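Local atomic coordinates of beta-agarase (Persicobacter, PDB entry 6AII), a protein that probably hydrolyses beta-1,4 linkages of agarose as a GH16 beta-agarase, releasing neoagarobiose. Residues A[37-41]-A[66-70]; A[79-83]-A[299-305]; A[113-117]-A[276-280]; A[151-155]-A[166-170]; A[199-204]-A[237-241]. Residues are numbered along the deposited sequence.

Contact 1 of 5, residues A[37-41]-A[66-70]; sequences ANKEE and HENVS
His-66, Glu-67 and Ala-37 carry most of this surface contact, in which the irregular segment 37-41 runs past a 3-10 turn (phi/psi -56/-40 at His-66, -78/6 at Glu-67) leading into extended strand 69-72. The Ala-37/Ser-70 and Lys-39/Glu-67 CA atoms lie 4.6 Å apart. His-66 (chi1 m) points toward the loop; the backbone of Glu-40 and Glu-41 lies over one face of its ring, with Glu-41 CA 3.6 Å from CD2, and Phe-51 also stacks on this ring. Glu-67 (chi1 p) lays CD 3.9 Å from Lys-39 CG; its O sits 3.3 Å from Ala-37 CB. An Asx turn shapes the loop: Glu-40 N donates to Asn-38 OD1 (2.9 Å). Water 1 accepts from Asn-38 N (2.9 Å) and lies 2.7 Å from His-66 O and Val-69 O. Water 2 donates to Lys-39 O (3.0 Å) and Glu-67 OE1 (2.6 Å); water 3 links Glu-41 OE1 (2.5 Å) with His-66 NE2 (2.8 Å). Without a direct hydrogen bond, packing and water bridges join loop and turn.

Contact 2 of 5, residues A[79-83]-A[299-305]; sequences VASRN and PTDGEIY
Segment 79-83 leaves strand 75-79 extended, with phi/psi near -99/133 at Ala-80, -149/172 at Ser-81 and -144/115 at Arg-82. It passes the first turn of helix 301-306, whose residues lie near -60/-40 at the start; the nearest CA atoms are those of Ser-81 and Ile-304, 6.7 Å apart. Thr-300 is the N-cap, and a capping box closes the helix start: Glu-303 N donates to Thr-300 OG1 (3.1 Å) and Thr-300 N to Glu-303 OE1 (3.0 Å). The backbone bond from Ile-304 N to Thr-300 O (3.0 Å) follows. Arg-82 (chi1 t, chi2 t, chi3 m) reaches across to this cap. Its NH1 forms a salt bridge with Asp-301 OD1 (2.8 Å), and Pro-299 O accepts from both NH1 (3.0 Å) and NH2 (2.9 Å). Ile-304 CG2 lies over one face of the guanidinium, 3.9 Å from NH1, and Ile-304 CD1 packs on Ala-80 CB (4.1 Å) and Ser-81 CA (3.7 Å). Tyr-305 (chi1 m) donates OH to Arg-82 O (2.8 Å). Beyond the helix, NE and NH2 of Arg-82 also bond Ala-102 O and Thr-103 OG1. One arginine thus links the helix start to strand 97-110, its charge met by Asp-301 and its remaining donors largely by carbonyl and hydroxyl oxygens.

Contact 3 of 5, residues A[113-117]-A[276-280]; sequences HVQYP and LTKPM
A single antiparallel beta bridge, between Val-114 and Met-280, joins the loop after strand 97-110 to the start of the segment leading along 280-287, which pairs with that strand in this GH16 beta-jelly-roll. It is a hydrogen-bonded pair with CA atoms 5.3 Å apart: Val-114 N donates to Met-280 O and Met-280 N to Val-114 O, each at 2.8 Å. CA-H...O contacts flank it, His-113 CA to Met-280 O (3.1 Å) and Pro-279 CA to Val-114 O (3.3 Å). Both segments are extended around the bridge, and 113-117 ends in a cis peptide before Pro-117, where the chain turns toward strand 118-125 of the other sheet. Met-280 (m, then t, t) directs its CA-CB bond away and buries its side chain among Met-137, Glu-144 and Ile-146, while Val-114 (chi1 m) also packs on Met-137. His-113 (chi1 m) sets its ring edge against Pro-279, with CD2 3.9 Å from CB, and its NE2 bonds Asp-140. Tyr-116 (chi1 p, chi2 near -82°) turns a ring edge to Thr-277, whose CA is 3.9 Å from CE1. Thr-277 N and Lys-278 N are both held by Glu-144 OE1. Next to the bridge residue Val-114, Gln-115 stands in an extended t, t rotamer that carries its amide over Pro-279, so that NE2 donates to Thr-277 O at 2.8 Å.

Contact 4 of 5, residues A[151-155]-A[166-170]; sequences NYGGL and NAWFA
Asn-166 stands at the N-cap of helix 167-170, yet its side chain makes no capping bond; it turns back (chi1 t) and ND2 donates to two carbonyls of the facing loop, Tyr-152 O (2.9 Å) and Gly-154 O (2.8 Å). That loop opens with an Asx turn, Gly-153 N to Asn-151 OD1 (2.9 Å), at the end of strand 144-151 of the jelly-roll. The strand's E-I-D-I-C-E sequence fits the GH16 pattern E-[ILV]-D-x-x-E, so the turn probably lies beside the catalytic cleft. Gly-153 adopts phi/psi 87/-140, a positive phi suiting glycine, and its O sits 3.2 Å from Ala-170 CB. Nearest CA pairs are Tyr-152/Ala-170 (5.1 Å) and Leu-155/Asn-166 (5.4 Å). Tyr-152 and Phe-169 (both chi1 m) form a T-shaped pair, the edge of Phe-169 toward the face of Tyr-152, centroids 6.0 Å apart and planes at 76°; their CB atoms meet at 3.6 Å. Leu-155 CD2 packs on Ala-167 CA (3.7 Å) and Ala-170 CB (3.9 Å). Asn-151 ND2 bonds His-172 O and water 4 (3.0 Å), which donates to Gly-153 O (2.6 Å) and Ala-170 O (3.0 Å). Water 5 joins Leu-155 O (2.6 Å) to Asn-166 N (2.8 Å).

Contact 5 of 5, residues A[199-204]-A[237-241]; sequences VYGTWY and WVRTL
Within strand 236-242, Trp-237 comes first in the segment; its side chain is out of reach of segment 199-204 and bonds along its own strand, NE1 to Thr-240 OG1 (2.8 Å). A classic beta bulge follows: Val-238 (phi/psi -126/-21) and Arg-239 (-164/140) both face Tyr-231 of the neighbouring strand 228-233, and both point their CA-CB bonds toward 199-204. Val-238 (chi1 m) meets Tyr-204 (chi1 t), CG1 to CE1 at 3.7 Å, while Tyr-204 OH bonds Glu-206. Arg-239, with chi1 to chi3 all t, spans the 8.4 Å between its CA and that of Gly-201. Tyr-200 O accepts from both NH1 (2.9 Å) and NH2 (3.0 Å). Gly-201 C and Thr-202 N lie over one guanidinium face. At Gly-201 (89/4) a side chain would collide with NH1. Val-199 CG1 approaches NH2 at 3.7 Å, and water 6 links NH1 (3.1 Å) to Gly-201 O (2.6 Å). A buried arginine, bonded here to carbonyl oxygen and water, thereby joins a bulged strand of one sheet to the loop entering the other.

Contact 1 is a surface contact, contacts 2 and 3 are partly buried, and contacts 4 and 5 are largely buried. Chemistry follows place: contact 1 has packing and water bridges but no direct hydrogen bond, whereas the arginines of contacts 2 and 5 bond backbone carbonyls, and contact 2 adds a salt bridge between its segments. Contact 3 is held by backbone pairing; contact 4 relies on an asparagine and aromatic packing. Contacts 1 and 5 reach the same antiparallel sheet, through strands 69-72 and 236-242, on opposite sides of the chain's centre. Contacts 1 and 2 touch through Asn-68, which probably hydrogen-bonds Val-79 and Ser-81. Contacts 4 and 5 meet where Trp-203 packs on Tyr-152 and Trp-168.

Contact 1 of 5, residues A[37-41]-A[66-70]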
# COMPACT_ATOMS: atom_id res chain seq x y z
N ALA A 37 13.15 16.64 7.07
CA ALA A 37 13.50 16.15 5.70
C ALA A 37 15.03 16.14 5.54
O ALA A 37 15.70 17.12 5.89
CB ALA A 37 12.87 17.03 4.68
N ASN A 38 15.57 15.06 5.00
CA ASN A 38 16.99 14.85 4.94
C ASN A 38 17.35 14.39 3.53
O ASN A 38 16.78 13.44 3.03
CB ASN A 38 17.42 13.81 5.96
CG ASN A 38 18.90 13.88 6.32
OD1 ASN A 38 19.78 13.77 5.48
ND2 ASN A 38 19.17 13.97 7.61
N LYS A 39 18.36 15.02 2.93
CA LYS A 39 18.78 14.61 1.59
C LYS A 39 19.59 13.32 1.56
O LYS A 39 19.76 12.72 0.42
CB LYS A 39 19.62 15.71 0.93
CG LYS A 39 18.88 16.98 0.66
CD LYS A 39 19.74 18.06 -0.01
CE LYS A 39 18.94 19.34 -0.15
NZ LYS A 39 19.71 20.38 -0.86
N GLU A 40 20.01 12.81 2.71
CA GLU A 40 20.83 11.66 2.74
C GLU A 40 20.03 10.43 3.19
O GLU A 40 19.09 10.55 3.99
CB GLU A 40 21.98 11.82 3.74
CG GLU A 40 22.90 13.01 3.45
CD GLU A 40 23.73 12.93 2.18
OE1 GLU A 40 24.02 11.80 1.73
OE2 GLU A 40 24.05 14.00 1.60
N GLU A 41 20.45 9.28 2.70
CA GLU A 41 19.86 8.03 3.04
C GLU A 41 19.93 7.83 4.56
O GLU A 41 20.99 7.93 5.16
CB GLU A 41 20.54 6.86 2.36
CG GLU A 41 20.08 5.52 2.93
CD GLU A 41 20.74 4.30 2.30
OE1 GLU A 41 20.60 4.17 1.07
OE2 GLU A 41 21.36 3.48 3.04
N HIS A 66 15.15 11.51 -1.26
CA HIS A 66 15.26 11.30 0.18
C HIS A 66 14.56 12.44 0.95
O HIS A 66 13.89 12.19 2.00
CB HIS A 66 16.75 11.29 0.60
CG HIS A 66 17.46 10.10 0.08
ND1 HIS A 66 18.25 10.14 -1.07
CD2 HIS A 66 17.45 8.81 0.46
CE1 HIS A 66 18.69 8.94 -1.35
NE2 HIS A 66 18.30 8.11 -0.38
N GLU A 67 14.69 13.68 0.49
CA GLU A 67 14.20 14.84 1.21
C GLU A 67 12.68 15.03 1.10
O GLU A 67 12.15 16.02 1.57
CB GLU A 67 14.89 16.12 0.75
CG GLU A 67 14.79 16.38 -0.74
CD GLU A 67 15.95 15.87 -1.59
OE1 GLU A 67 16.44 14.73 -1.34
OE2 GLU A 67 16.27 16.57 -2.59
N ASN A 68 11.98 14.08 0.47
CA ASN A 68 10.52 14.13 0.34
C ASN A 68 9.88 13.18 1.37
O ASN A 68 8.68 12.90 1.27
CB ASN A 68 10.05 13.81 -1.07
CG ASN A 68 10.15 15.04 -1.96
OD1 ASN A 68 11.26 15.60 -2.14
ND2 ASN A 68 9.03 15.54 -2.50
N VAL A 69 10.65 12.77 2.38
CA VAL A 69 10.11 12.03 3.53
C VAL A 69 10.51 12.79 4.80
O VAL A 69 11.67 13.09 5.02
CB VAL A 69 10.63 10.58 3.59
CG1 VAL A 69 10.17 9.84 4.87
CG2 VAL A 69 10.25 9.74 2.38
N SER A 70 9.56 12.98 5.71
CA SER A 70 9.89 13.60 7.02
C SER A 70 8.92 13.02 8.05
O SER A 70 8.02 12.25 7.72
CB SER A 70 9.78 15.10 6.95
OG SER A 70 8.44 15.49 6.72
O HOH W 1 14.27 12.45 4.64
O HOH W 2 18.75 13.99 -2.14
O HOH W 3 19.04 5.45 -0.42

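Contact 2 of 5, residues A[79-83]-A[299-305]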
# COMPACT_ATOMS: atom_id res chain seq x y z
N VAL A 79 5.90 13.24 0.77
CA VAL A 79 5.58 14.50 0.14
C VAL A 79 5.70 14.46 -1.38
O VAL A 79 6.67 13.91 -1.86
CB VAL A 79 6.47 15.63 0.69
CG1 VAL A 79 6.22 16.92 -0.03
CG2 VAL A 79 6.25 15.72 2.21
N ALA A 80 4.72 15.01 -2.06
CA ALA A 80 4.81 15.34 -3.51
C ALA A 80 5.12 16.82 -3.65
O ALA A 80 4.37 17.69 -3.15
CB ALA A 80 3.57 14.95 -4.28
N SER A 81 6.10 17.12 -4.51
CA SER A 81 6.46 18.51 -4.79
C SER A 81 6.98 18.61 -6.23
O SER A 81 7.09 17.59 -6.91
CB SER A 81 7.49 18.98 -3.80
OG SER A 81 8.67 18.19 -3.84
N ARG A 82 7.19 19.82 -6.68
CA ARG A 82 7.54 20.00 -8.12
C ARG A 82 8.55 21.14 -8.25
O ARG A 82 8.17 22.31 -8.09
CB ARG A 82 6.28 20.19 -8.96
CG ARG A 82 6.58 20.35 -10.45
CD ARG A 82 5.36 20.24 -11.29
NE ARG A 82 4.77 18.92 -11.28
CZ ARG A 82 3.50 18.66 -11.47
NH1 ARG A 82 2.67 19.64 -11.80
NH2 ARG A 82 3.06 17.41 -11.28
N ASN A 83 9.72 20.77 -8.70
CA ASN A 83 10.80 21.81 -8.90
C ASN A 83 10.82 22.28 -10.36
O ASN A 83 11.60 23.19 -10.65
CB ASN A 83 12.17 21.31 -8.47
CG ASN A 83 12.64 20.07 -9.16
OD1 ASN A 83 12.22 19.81 -10.29
ND2 ASN A 83 13.47 19.31 -8.48
N PRO A 299 -0.81 15.41 -10.87
CA PRO A 299 -1.14 16.77 -10.32
C PRO A 299 -0.81 17.92 -11.27
O PRO A 299 0.25 17.88 -11.91
CB PRO A 299 -0.28 16.89 -9.09
CG PRO A 299 -0.09 15.45 -8.65
CD PRO A 299 0.10 14.73 -9.96
N THR A 300 -1.76 18.80 -11.44
CA THR A 300 -1.46 20.04 -12.21
C THR A 300 -0.59 20.93 -11.35
O THR A 300 -0.57 20.84 -10.16
CB THR A 300 -2.74 20.77 -12.63
OG1 THR A 300 -3.46 21.21 -11.48
CG2 THR A 300 -3.66 19.89 -13.43
N ASP A 301 0.06 21.94 -11.97
CA ASP A 301 0.74 22.96 -11.20
C ASP A 301 -0.22 23.69 -10.27
O ASP A 301 0.14 23.97 -9.11
CB ASP A 301 1.38 23.96 -12.18
CG ASP A 301 2.57 23.45 -12.96
OD1 ASP A 301 3.03 22.29 -12.75
OD2 ASP A 301 3.08 24.27 -13.79
N GLY A 302 -1.42 23.99 -10.74
CA GLY A 302 -2.42 24.69 -9.92
C GLY A 302 -2.69 23.92 -8.65
O GLY A 302 -2.78 24.50 -7.57
N GLU A 303 -2.84 22.60 -8.81
CA GLU A 303 -3.12 21.74 -7.64
C GLU A 303 -1.90 21.68 -6.71
O GLU A 303 -2.01 21.88 -5.49
CB GLU A 303 -3.50 20.35 -8.14
CG GLU A 303 -4.89 20.26 -8.75
CD GLU A 303 -5.12 19.06 -9.67
OE1 GLU A 303 -4.24 18.20 -9.85
OE2 GLU A 303 -6.26 18.96 -10.22
N ILE A 304 -0.76 21.28 -7.22
CA ILE A 304 0.41 21.00 -6.35
C ILE A 304 0.94 22.27 -5.69
O ILE A 304 1.40 22.21 -4.55
CB ILE A 304 1.49 20.19 -7.08
CG1 ILE A 304 2.43 19.51 -6.10
CG2 ILE A 304 2.24 21.03 -8.14
CD1 ILE A 304 3.23 18.31 -6.68
N TYR A 305 0.91 23.41 -6.40
CA TYR A 305 1.34 24.67 -5.78
C TYR A 305 0.20 25.36 -5.03
O TYR A 305 0.49 26.05 -4.09
CB TYR A 305 1.87 25.62 -6.87
CG TYR A 305 3.07 25.10 -7.62
CD1 TYR A 305 4.12 24.47 -6.98
CD2 TYR A 305 3.12 25.19 -9.00
CE1 TYR A 305 5.21 23.98 -7.68
CE2 TYR A 305 4.20 24.70 -9.73
CZ TYR A 305 5.26 24.13 -9.05
OH TYR A 305 6.35 23.66 -9.75

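Contact 3 of 5, residues A[113-117]-A[276-280]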
# COMPACT_ATOMS: atom_id res chain seq x y z
N HIS A 113 11.45 -7.22 8.60
CA HIS A 113 10.60 -8.06 7.85
C HIS A 113 9.43 -8.56 8.69
O HIS A 113 9.50 -8.70 9.93
CB HIS A 113 11.33 -9.30 7.28
CG HIS A 113 12.38 -8.99 6.29
ND1 HIS A 113 13.62 -8.48 6.66
CD2 HIS A 113 12.43 -9.18 4.95
CE1 HIS A 113 14.36 -8.31 5.56
NE2 HIS A 113 13.66 -8.76 4.50
N VAL A 114 8.37 -8.95 7.98
CA VAL A 114 7.32 -9.75 8.58
C VAL A 114 7.16 -11.07 7.83
O VAL A 114 7.54 -11.18 6.67
CB VAL A 114 5.99 -8.98 8.64
CG1 VAL A 114 6.14 -7.66 9.37
CG2 VAL A 114 5.46 -8.72 7.26
N GLN A 115 6.60 -12.05 8.52
CA GLN A 115 6.26 -13.34 7.96
C GLN A 115 5.04 -13.89 8.68
O GLN A 115 4.86 -13.65 9.93
CB GLN A 115 7.47 -14.29 8.11
CG GLN A 115 7.21 -15.68 7.59
CD GLN A 115 8.48 -16.51 7.64
OE1 GLN A 115 9.16 -16.53 8.68
NE2 GLN A 115 8.76 -17.18 6.54
N TYR A 116 4.24 -14.68 7.99
CA TYR A 116 3.05 -15.25 8.56
C TYR A 116 3.44 -16.07 9.80
O TYR A 116 4.55 -16.62 9.80
CB TYR A 116 2.35 -16.20 7.59
CG TYR A 116 3.03 -17.53 7.36
CD1 TYR A 116 4.05 -17.63 6.45
CD2 TYR A 116 2.74 -18.62 8.16
CE1 TYR A 116 4.76 -18.81 6.29
CE2 TYR A 116 3.45 -19.80 8.02
CZ TYR A 116 4.44 -19.89 7.08
OH TYR A 116 5.17 -21.06 6.87
N PRO A 117 2.56 -16.21 10.75
CA PRO A 117 1.30 -15.49 10.98
C PRO A 117 1.59 -14.07 11.48
O PRO A 117 2.35 -13.79 12.47
CB PRO A 117 0.50 -16.33 12.01
CG PRO A 117 1.59 -17.00 12.82
CD PRO A 117 2.81 -17.10 11.92
N LEU A 276 2.24 -18.35 -0.02
CA LEU A 276 2.98 -17.13 0.31
C LEU A 276 3.78 -17.36 1.59
O LEU A 276 3.17 -17.38 2.65
CB LEU A 276 1.97 -16.00 0.55
CG LEU A 276 1.29 -15.45 -0.69
CD1 LEU A 276 0.17 -14.47 -0.30
CD2 LEU A 276 2.29 -14.77 -1.56
N THR A 277 5.10 -17.48 1.51
CA THR A 277 5.89 -17.80 2.69
C THR A 277 7.05 -16.86 2.92
O THR A 277 7.63 -16.91 4.01
CB THR A 277 6.49 -19.22 2.62
OG1 THR A 277 7.43 -19.31 1.56
CG2 THR A 277 5.44 -20.29 2.45
N LYS A 278 7.51 -16.12 1.92
CA LYS A 278 8.81 -15.49 2.05
C LYS A 278 8.72 -14.23 2.92
O LYS A 278 7.76 -13.44 2.75
CB LYS A 278 9.34 -15.12 0.68
CG LYS A 278 9.69 -16.34 -0.16
CD LYS A 278 10.17 -16.03 -1.55
CE LYS A 278 10.63 -17.32 -2.20
NZ LYS A 278 10.90 -17.07 -3.62
N PRO A 279 9.67 -13.99 3.79
CA PRO A 279 9.62 -12.75 4.63
C PRO A 279 9.55 -11.52 3.74
O PRO A 279 10.20 -11.47 2.71
CB PRO A 279 10.92 -12.75 5.43
CG PRO A 279 11.16 -14.25 5.61
CD PRO A 279 10.80 -14.83 4.26
N MET A 280 8.78 -10.52 4.21
CA MET A 280 8.56 -9.34 3.42
C MET A 280 8.92 -8.06 4.18
O MET A 280 8.66 -7.93 5.40
CB MET A 280 7.11 -9.26 2.97
CG MET A 280 6.70 -10.43 2.15
SD MET A 280 5.01 -10.18 1.49
CE MET A 280 4.76 -11.80 0.76

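Contact 4 of 5, residues A[151-155]-A[166-170]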
# COMPACT_ATOMS: atom_id res chain seq x y z
N ASN A 151 -4.27 3.02 -3.73
CA ASN A 151 -5.35 3.98 -3.84
C ASN A 151 -4.82 5.19 -4.60
O ASN A 151 -3.59 5.40 -4.58
CB ASN A 151 -5.81 4.36 -2.44
CG ASN A 151 -6.67 5.61 -2.39
OD1 ASN A 151 -6.10 6.69 -2.33
ND2 ASN A 151 -7.93 5.44 -2.69
N TYR A 152 -5.70 5.88 -5.29
CA TYR A 152 -5.28 6.90 -6.20
C TYR A 152 -5.65 8.31 -5.79
O TYR A 152 -5.70 9.24 -6.65
CB TYR A 152 -5.81 6.49 -7.58
CG TYR A 152 -5.11 5.24 -8.04
CD1 TYR A 152 -3.83 5.31 -8.58
CD2 TYR A 152 -5.64 4.01 -7.75
CE1 TYR A 152 -3.15 4.15 -8.94
CE2 TYR A 152 -4.97 2.85 -8.09
CZ TYR A 152 -3.72 2.93 -8.67
OH TYR A 152 -3.01 1.79 -8.92
N GLY A 153 -5.93 8.59 -4.53
CA GLY A 153 -5.96 9.93 -4.01
C GLY A 153 -7.32 10.62 -4.19
O GLY A 153 -8.40 10.02 -4.00
N GLY A 154 -7.24 11.88 -4.54
CA GLY A 154 -8.40 12.74 -4.56
C GLY A 154 -8.90 13.05 -5.96
O GLY A 154 -8.42 12.50 -6.94
N LEU A 155 -9.83 14.00 -6.07
CA LEU A 155 -10.45 14.27 -7.35
C LEU A 155 -9.77 15.42 -8.11
O LEU A 155 -10.10 15.61 -9.27
CB LEU A 155 -11.93 14.61 -7.11
CG LEU A 155 -12.76 13.52 -6.47
CD1 LEU A 155 -14.19 14.02 -6.27
CD2 LEU A 155 -12.77 12.26 -7.31
N ASN A 166 -10.40 11.72 -12.25
CA ASN A 166 -9.91 10.66 -11.35
C ASN A 166 -11.01 9.97 -10.52
O ASN A 166 -10.71 9.17 -9.64
CB ASN A 166 -8.89 11.25 -10.36
CG ASN A 166 -7.94 10.20 -9.82
OD1 ASN A 166 -7.49 9.34 -10.57
ND2 ASN A 166 -7.55 10.33 -8.54
N ALA A 167 -12.28 10.24 -10.77
CA ALA A 167 -13.37 9.70 -9.91
C ALA A 167 -13.35 8.19 -9.79
O ALA A 167 -13.45 7.68 -8.64
CB ALA A 167 -14.70 10.16 -10.45
N TRP A 168 -13.22 7.40 -10.87
CA TRP A 168 -13.24 5.93 -10.71
C TRP A 168 -12.11 5.48 -9.81
O TRP A 168 -12.20 4.59 -8.94
CB TRP A 168 -13.20 5.18 -12.09
CG TRP A 168 -13.22 3.66 -11.98
CD1 TRP A 168 -14.34 2.90 -12.17
CD2 TRP A 168 -12.18 2.73 -11.65
NE1 TRP A 168 -14.04 1.59 -11.98
CE2 TRP A 168 -12.74 1.43 -11.66
CE3 TRP A 168 -10.82 2.81 -11.33
CZ2 TRP A 168 -12.02 0.28 -11.38
CZ3 TRP A 168 -10.10 1.68 -11.05
CH2 TRP A 168 -10.69 0.41 -11.04
N PHE A 169 -10.90 6.03 -10.02
CA PHE A 169 -9.77 5.62 -9.35
C PHE A 169 -9.88 6.02 -7.88
O PHE A 169 -9.57 5.21 -7.05
CB PHE A 169 -8.49 6.15 -10.00
CG PHE A 169 -8.37 5.64 -11.42
CD1 PHE A 169 -7.80 4.41 -11.67
CD2 PHE A 169 -8.88 6.38 -12.45
CE1 PHE A 169 -7.74 3.94 -12.98
CE2 PHE A 169 -8.86 5.88 -13.74
CZ PHE A 169 -8.30 4.67 -13.98
N ALA A 170 -10.36 7.23 -7.60
CA ALA A 170 -10.26 7.74 -6.23
C ALA A 170 -11.18 6.93 -5.31
O ALA A 170 -10.94 6.92 -4.10
CB ALA A 170 -10.65 9.22 -6.19
O HOH W 4 -9.00 8.20 -2.27
O HOH W 5 -11.22 14.10 -11.10

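Contact 5 of 5, residues A[199-204]-A[237-241]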
# COMPACT_ATOMS: atom_id res chain seq x y z
N VAL A 199 -11.16 -14.03 -10.05
CA VAL A 199 -11.22 -13.74 -8.63
C VAL A 199 -11.69 -12.28 -8.46
O VAL A 199 -10.92 -11.36 -8.78
CB VAL A 199 -9.86 -13.99 -7.93
CG1 VAL A 199 -9.98 -13.77 -6.44
CG2 VAL A 199 -9.29 -15.37 -8.21
N TYR A 200 -12.93 -12.10 -8.02
CA TYR A 200 -13.68 -10.87 -8.04
C TYR A 200 -13.50 -10.04 -6.75
O TYR A 200 -13.12 -10.57 -5.69
CB TYR A 200 -15.15 -11.19 -8.34
CG TYR A 200 -15.27 -11.94 -9.65
CD1 TYR A 200 -14.95 -11.30 -10.83
CD2 TYR A 200 -15.61 -13.27 -9.66
CE1 TYR A 200 -15.00 -11.99 -12.04
CE2 TYR A 200 -15.66 -13.97 -10.85
CZ TYR A 200 -15.31 -13.34 -12.02
OH TYR A 200 -15.38 -14.05 -13.19
N GLY A 201 -13.82 -8.76 -6.86
CA GLY A 201 -13.92 -7.90 -5.70
C GLY A 201 -12.60 -7.24 -5.31
O GLY A 201 -12.58 -6.49 -4.33
N THR A 202 -11.52 -7.42 -6.07
CA THR A 202 -10.21 -6.93 -5.66
C THR A 202 -10.17 -5.39 -5.63
O THR A 202 -9.28 -4.81 -4.97
CB THR A 202 -9.06 -7.44 -6.54
OG1 THR A 202 -9.30 -6.98 -7.88
CG2 THR A 202 -8.90 -8.95 -6.46
N TRP A 203 -11.03 -4.67 -6.34
CA TRP A 203 -11.00 -3.23 -6.27
C TRP A 203 -12.18 -2.80 -5.37
O TRP A 203 -13.36 -2.74 -5.77
CB TRP A 203 -11.14 -2.62 -7.66
CG TRP A 203 -9.88 -2.73 -8.49
CD1 TRP A 203 -9.49 -3.75 -9.32
CD2 TRP A 203 -8.80 -1.81 -8.47
NE1 TRP A 203 -8.26 -3.49 -9.84
CE2 TRP A 203 -7.81 -2.30 -9.35
CE3 TRP A 203 -8.56 -0.62 -7.77
CZ2 TRP A 203 -6.62 -1.64 -9.54
CZ3 TRP A 203 -7.36 0.04 -7.96
CH2 TRP A 203 -6.42 -0.46 -8.86
N TYR A 204 -11.84 -2.70 -4.11
CA TYR A 204 -12.86 -2.39 -3.05
C TYR A 204 -13.36 -0.97 -3.20
O TYR A 204 -12.60 0.00 -3.37
CB TYR A 204 -12.20 -2.52 -1.67
CG TYR A 204 -13.16 -2.24 -0.53
CD1 TYR A 204 -13.96 -3.25 -0.10
CD2 TYR A 204 -13.29 -0.97 -0.02
CE1 TYR A 204 -14.90 -3.03 0.90
CE2 TYR A 204 -14.19 -0.74 1.01
CZ TYR A 204 -14.98 -1.78 1.45
OH TYR A 204 -15.96 -1.56 2.38
N TRP A 237 -13.69 -6.09 8.94
CA TRP A 237 -13.37 -7.11 7.91
C TRP A 237 -13.98 -6.76 6.56
O TRP A 237 -15.17 -6.39 6.51
CB TRP A 237 -13.81 -8.51 8.35
CG TRP A 237 -13.64 -9.55 7.29
CD1 TRP A 237 -12.49 -10.24 7.01
CD2 TRP A 237 -14.57 -9.95 6.25
NE1 TRP A 237 -12.66 -11.09 5.96
CE2 TRP A 237 -13.93 -10.94 5.47
CE3 TRP A 237 -15.89 -9.61 5.94
CZ2 TRP A 237 -14.55 -11.53 4.36
CZ3 TRP A 237 -16.50 -10.20 4.86
CH2 TRP A 237 -15.84 -11.14 4.10
N VAL A 238 -13.23 -6.85 5.46
CA VAL A 238 -13.81 -6.67 4.13
C VAL A 238 -13.51 -7.83 3.18
O VAL A 238 -14.24 -7.92 2.15
CB VAL A 238 -13.40 -5.32 3.49
CG1 VAL A 238 -13.91 -4.15 4.32
CG2 VAL A 238 -11.89 -5.27 3.26
N ARG A 239 -12.49 -8.69 3.40
CA ARG A 239 -12.16 -9.63 2.33
C ARG A 239 -11.29 -10.72 2.92
O ARG A 239 -10.39 -10.42 3.75
CB ARG A 239 -11.34 -8.93 1.24
CG ARG A 239 -10.90 -9.78 0.05
CD ARG A 239 -10.37 -8.88 -1.06
NE ARG A 239 -10.12 -9.66 -2.27
CZ ARG A 239 -11.03 -10.13 -3.11
NH1 ARG A 239 -12.31 -9.78 -2.99
NH2 ARG A 239 -10.62 -10.90 -4.12
N THR A 240 -11.53 -11.95 2.49
CA THR A 240 -10.65 -13.11 2.86
C THR A 240 -10.37 -13.89 1.57
O THR A 240 -11.29 -14.12 0.76
CB THR A 240 -11.34 -14.06 3.83
OG1 THR A 240 -11.41 -13.38 5.09
CG2 THR A 240 -10.57 -15.35 4.00
N LEU A 241 -9.13 -14.30 1.38
CA LEU A 241 -8.77 -15.34 0.39
C LEU A 241 -8.22 -16.53 1.22
O LEU A 241 -7.37 -16.32 2.05
CB LEU A 241 -7.67 -14.84 -0.54
CG LEU A 241 -8.13 -14.07 -1.78
CD1 LEU A 241 -8.81 -12.80 -1.39
CD2 LEU A 241 -7.00 -13.77 -2.76
O HOH W 6 -12.92 -7.03 -1.76